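Local structure of penicillin binding protein 2X (Streptococcus thermophilus, 5U47) at residues T384-V389 / A606-Q611; V618-K624 / L643-F649. The protein probably acts as a transpeptidase that cross-links peptidoglycan strands during septal cell-wall synthesis and is acylated by beta-lactams at an essential serine. The protein carries 1 engineered substitution. All coordinates share one frame. Where two conformers were deposited one is given. Residues are numbered along the deposited sequence.

Interaction 1: residues T384-V389 / A606-Q611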
# COMPACT_ATOMS: atom_id res chain seq x y z
N THR A 384 -3.49 -8.53 -5.78
CA THR A 384 -2.13 -8.82 -5.31
C THR A 384 -2.15 -9.48 -3.91
O THR A 384 -1.27 -10.29 -3.59
CB THR A 384 -1.25 -7.55 -5.27
OG1 THR A 384 -1.68 -6.66 -4.23
CG2 THR A 384 -1.28 -6.83 -6.63
N ARG A 385 -3.15 -9.14 -3.11
CA ARG A 385 -3.24 -9.59 -1.71
C ARG A 385 -1.95 -9.21 -0.98
O ARG A 385 -1.44 -9.96 -0.17
CB ARG A 385 -3.49 -11.09 -1.64
CG ARG A 385 -4.60 -11.54 -2.57
CD ARG A 385 -5.02 -12.95 -2.27
NE ARG A 385 -6.05 -13.41 -3.20
CZ ARG A 385 -5.88 -14.23 -4.22
NH1 ARG A 385 -4.69 -14.78 -4.50
NH2 ARG A 385 -6.93 -14.56 -4.97
N PHE A 386 -1.48 -7.99 -1.26
CA PHE A 386 -0.21 -7.53 -0.73
C PHE A 386 -0.22 -7.09 0.74
O PHE A 386 0.85 -6.82 1.28
CB PHE A 386 0.48 -6.51 -1.66
CG PHE A 386 -0.03 -5.10 -1.60
CD1 PHE A 386 -1.38 -4.81 -1.52
CD2 PHE A 386 0.87 -4.04 -1.77
CE1 PHE A 386 -1.82 -3.50 -1.55
CE2 PHE A 386 0.44 -2.73 -1.77
CZ PHE A 386 -0.91 -2.47 -1.66
N GLY A 387 -1.40 -7.03 1.35
CA GLY A 387 -1.51 -6.73 2.76
C GLY A 387 -2.59 -5.76 3.15
O GLY A 387 -2.94 -5.68 4.31
N MET A 388 -3.12 -5.01 2.19
CA MET A 388 -4.14 -4.04 2.51
C MET A 388 -5.53 -4.65 2.45
O MET A 388 -5.76 -5.58 1.66
CB MET A 388 -4.11 -2.87 1.53
CG MET A 388 -2.88 -2.01 1.60
SD MET A 388 -2.74 -1.05 3.13
CE MET A 388 -1.33 -0.01 2.72
N VAL A 389 -6.44 -4.17 3.29
CA VAL A 389 -7.83 -4.63 3.22
C VAL A 389 -8.57 -3.70 2.26
O VAL A 389 -8.22 -2.53 2.13
CB VAL A 389 -8.52 -4.69 4.59
CG1 VAL A 389 -7.75 -5.64 5.51
CG2 VAL A 389 -8.65 -3.31 5.21
N ALA A 606 -4.45 -15.11 2.71
CA ALA A 606 -3.17 -14.78 2.06
C ALA A 606 -2.73 -13.36 2.44
O ALA A 606 -1.55 -13.13 2.74
CB ALA A 606 -3.27 -14.93 0.55
N ASN A 607 -3.69 -12.45 2.45
CA ASN A 607 -3.46 -11.05 2.81
C ASN A 607 -2.92 -10.93 4.24
O ASN A 607 -1.97 -10.19 4.49
CB ASN A 607 -4.78 -10.28 2.66
CG ASN A 607 -4.59 -8.79 2.58
OD1 ASN A 607 -3.82 -8.29 1.76
ND2 ASN A 607 -5.31 -8.06 3.41
N THR A 608 -3.53 -11.67 5.17
CA THR A 608 -3.11 -11.74 6.58
C THR A 608 -1.70 -12.32 6.71
O THR A 608 -0.89 -11.79 7.44
CB THR A 608 -4.12 -12.57 7.39
OG1 THR A 608 -5.37 -11.86 7.38
CG2 THR A 608 -3.68 -12.77 8.84
N LEU A 609 -1.43 -13.39 5.99
CA LEU A 609 -0.11 -14.01 6.02
C LEU A 609 1.00 -13.04 5.58
O LEU A 609 2.08 -13.03 6.18
CB LEU A 609 -0.09 -15.25 5.13
CG LEU A 609 -0.86 -16.45 5.69
CD1 LEU A 609 -1.02 -17.53 4.64
CD2 LEU A 609 -0.19 -16.98 6.95
N ARG A 610 0.75 -12.25 4.53
CA ARG A 610 1.74 -11.24 4.08
C ARG A 610 1.95 -10.12 5.10
O ARG A 610 3.05 -9.58 5.20
CB ARG A 610 1.38 -10.64 2.72
CG ARG A 610 1.54 -11.64 1.60
CD ARG A 610 1.66 -10.97 0.26
NE ARG A 610 1.96 -11.97 -0.74
CZ ARG A 610 1.06 -12.67 -1.43
NH1 ARG A 610 -0.24 -12.47 -1.28
NH2 ARG A 610 1.50 -13.58 -2.29
N GLN A 611 0.91 -9.77 5.86
CA GLN A 611 1.08 -8.79 6.94
C GLN A 611 2.08 -9.28 7.97
O GLN A 611 2.75 -8.48 8.65
CB GLN A 611 -0.25 -8.51 7.61
CG GLN A 611 -1.24 -7.83 6.68
CD GLN A 611 -2.64 -7.76 7.23
OE1 GLN A 611 -2.93 -8.32 8.29
NE2 GLN A 611 -3.52 -7.08 6.52
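N607 lies over the backbone of G387 and M388, and it has the largest area covered of any residue here. Its amide faces the turn of the loop. N607 OD1 accepts a weak hydrogen bond from G387 N at 2.8 Å, and N607 ND2 gives a weak one to M388 O at 3.1 Å. The CA atoms of G387 and N607 are 4.7 Å apart. G387 has phi/psi 136/-16, where a CB would run into the preceding carbonyl. One helical turn on, Q611 NE2 donates to G387 O at 2.7 Å with a nearly straight angle. The contact joins two domains: helix 602-611 of the first PASTA domain docks on a loop of the transpeptidase domain that follows helix 368-377. The helix supplies the side chains and the loop mostly backbone. R610 reaches along the loop, and its NH1 donates to R385 O at 3.0 Å, near the guanidinium plane. Its NH2 forms a salt bridge with E455. A606 CB packs on R385 CD at 3.9 Å. On the far side of the loop, F386 points away from the helix and meets F437 edge-to-face.

Interaction 2: residues V618-K624 / L643-F649; sequences VLGVGNK and LIMTNEF
The backbones of V618-L619 and L643-T646 are extended and run parallel. V618 pairs with I644 (CA-CA 4.8 Å) and L619 with M645 (4.7 Å). L619 N donates to I644 O at 2.7 Å, and T646 N to L619 O at 3.0 Å. Beyond L619 the first segment leaves the strand and loops past residues 646-649. V621 N donates to E648 O at 2.8 Å. N647 N donates to K624 O at 2.9 Å. Two glycines allow close approach. G620 has phi/psi 94/-171, and a CB there would clash with E648 O; one on G622 would clash with N647 OD1. This is the edge of the three-stranded sheet of the first PASTA domain, with strand 641-646 in the middle between 615-619 and 625-628. Side-chain hydrogen bonds centre on T646 (chi1 p). T646 OG1 donates to L619 O at 2.9 Å and accepts from G622 N at 3.1 Å. N647 (chi1 p) accepts from K624 N through OD1 at 3.2 Å. Apolar packing falls on both faces. V618 (t) and I644 (m) share the face covered by helix 602-611. L619 (m, t) lies on the other face with M645. L619 CD1 is 4.3 Å from both L643 CD1 and M645 CB. L619 CB sits over one face of the F649 ring (chi1 t), 3.7 Å from its centroid, a CH-pi contact.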
# COMPACT_ATOMS: atom_id res chain seq x y z
N VAL A 618 -1.24 -19.14 -3.47
CA VAL A 618 -2.62 -19.62 -3.50
C VAL A 618 -2.78 -20.44 -4.77
O VAL A 618 -2.52 -19.93 -5.87
CB VAL A 618 -3.61 -18.45 -3.44
CG1 VAL A 618 -5.05 -18.92 -3.62
CG2 VAL A 618 -3.47 -17.72 -2.11
N LEU A 619 -3.16 -21.71 -4.61
CA LEU A 619 -3.33 -22.61 -5.75
C LEU A 619 -4.79 -22.74 -6.13
O LEU A 619 -5.62 -23.23 -5.34
CB LEU A 619 -2.78 -24.01 -5.44
CG LEU A 619 -1.32 -24.10 -5.00
CD1 LEU A 619 -0.99 -25.51 -4.57
CD2 LEU A 619 -0.39 -23.64 -6.10
N GLY A 620 -5.12 -22.29 -7.34
CA GLY A 620 -6.49 -22.41 -7.81
C GLY A 620 -7.36 -21.19 -7.56
O GLY A 620 -6.88 -20.16 -7.12
N VAL A 621 -8.66 -21.35 -7.82
CA VAL A 621 -9.62 -20.25 -7.77
C VAL A 621 -10.79 -20.42 -6.83
O VAL A 621 -11.68 -19.59 -6.83
CB VAL A 621 -10.18 -20.00 -9.19
CG1 VAL A 621 -9.05 -19.58 -10.12
CG2 VAL A 621 -10.88 -21.24 -9.74
N GLY A 622 -10.81 -21.51 -6.05
CA GLY A 622 -11.90 -21.76 -5.11
C GLY A 622 -11.94 -20.77 -3.96
O GLY A 622 -10.92 -20.15 -3.61
N ASN A 623 -13.13 -20.61 -3.36
CA ASN A 623 -13.30 -19.70 -2.24
C ASN A 623 -13.05 -20.33 -0.85
O ASN A 623 -13.32 -19.69 0.16
CB ASN A 623 -14.68 -19.01 -2.28
CG ASN A 623 -15.83 -19.97 -2.15
OD1 ASN A 623 -15.64 -21.17 -2.00
ND2 ASN A 623 -17.04 -19.44 -2.19
N LYS A 624 -12.51 -21.54 -0.80
CA LYS A 624 -12.23 -22.19 0.48
C LYS A 624 -10.85 -22.79 0.48
O LYS A 624 -10.41 -23.35 -0.53
CB LYS A 624 -13.20 -23.36 0.75
CG LYS A 624 -14.69 -23.06 0.69
CD LYS A 624 -15.14 -22.10 1.78
CE LYS A 624 -16.65 -21.89 1.71
NZ LYS A 624 -17.10 -20.78 2.60
N LEU A 643 2.26 -23.13 0.63
CA LEU A 643 1.20 -23.37 -0.34
C LEU A 643 -0.16 -23.42 0.34
O LEU A 643 -0.30 -24.03 1.39
CB LEU A 643 1.38 -24.70 -1.04
CG LEU A 643 2.66 -24.97 -1.81
CD1 LEU A 643 2.58 -26.38 -2.38
CD2 LEU A 643 2.85 -23.94 -2.91
N ILE A 644 -1.14 -22.76 -0.26
CA ILE A 644 -2.53 -22.77 0.18
C ILE A 644 -3.29 -23.34 -1.01
O ILE A 644 -3.41 -22.67 -2.05
CB ILE A 644 -3.06 -21.37 0.53
CG1 ILE A 644 -2.30 -20.78 1.72
CG2 ILE A 644 -4.55 -21.39 0.87
CD1 ILE A 644 -2.62 -19.31 1.97
N MET A 645 -3.77 -24.57 -0.90
CA MET A 645 -4.53 -25.17 -2.00
C MET A 645 -6.01 -24.92 -1.77
O MET A 645 -6.55 -25.32 -0.76
CB MET A 645 -4.30 -26.67 -2.11
CG MET A 645 -4.85 -27.28 -3.41
SD MET A 645 -4.60 -29.06 -3.45
CE MET A 645 -5.90 -29.61 -2.35
N THR A 646 -6.65 -24.26 -2.73
CA THR A 646 -8.07 -23.96 -2.60
C THR A 646 -8.87 -25.17 -3.03
O THR A 646 -8.31 -26.14 -3.54
CB THR A 646 -8.50 -22.77 -3.47
OG1 THR A 646 -8.46 -23.15 -4.85
CG2 THR A 646 -7.61 -21.57 -3.22
N ASN A 647 -10.19 -25.08 -2.87
CA ASN A 647 -11.06 -26.19 -3.25
C ASN A 647 -11.36 -26.27 -4.75
O ASN A 647 -12.08 -27.16 -5.17
CB ASN A 647 -12.37 -26.18 -2.43
CG ASN A 647 -13.23 -24.97 -2.68
OD1 ASN A 647 -12.73 -23.88 -2.98
ND2 ASN A 647 -14.52 -25.14 -2.52
N GLU A 648 -10.81 -25.37 -5.56
CA GLU A 648 -10.98 -25.45 -7.02
C GLU A 648 -9.63 -25.19 -7.69
O GLU A 648 -9.26 -24.05 -7.96
CB GLU A 648 -12.05 -24.50 -7.54
CG GLU A 648 -12.29 -24.68 -9.03
CD GLU A 648 -13.43 -23.84 -9.56
OE1 GLU A 648 -13.99 -23.03 -8.79
OE2 GLU A 648 -13.74 -23.99 -10.77
N PHE A 649 -8.92 -26.28 -7.96
CA PHE A 649 -7.55 -26.22 -8.48
C PHE A 649 -7.39 -27.29 -9.56
O PHE A 649 -7.28 -28.48 -9.26
CB PHE A 649 -6.58 -26.41 -7.29
CG PHE A 649 -5.12 -26.48 -7.67
CD1 PHE A 649 -4.56 -25.53 -8.52
CD2 PHE A 649 -4.30 -27.44 -7.11
CE1 PHE A 649 -3.21 -25.58 -8.85
CE2 PHE A 649 -2.94 -27.48 -7.43
CZ PHE A 649 -2.40 -26.56 -8.30

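From the N terminus, the chain first meets loop 384-389 in the transpeptidase domain. Interaction 1 closes when helix 602-611 returns to that loop, more than 200 residues later. Interaction 2 opens soon after, on strand 615-619, and closes locally at 643-649. The two are in series, neither nested nor crossed. Interaction 1 ties the first PASTA domain to the transpeptidase domain, whereas interaction 2 joins strand 615-619 to the central strand 641-646 of that PASTA domain's sheet. Their centres are about 16 Å apart, yet they touch. L609 CD1 packs on I644 CD1 at 3.6 Å, and A606 CB on V618 CG2 at 3.9 Å. R385 also reaches V618, so the docking loop meets the sheet directly.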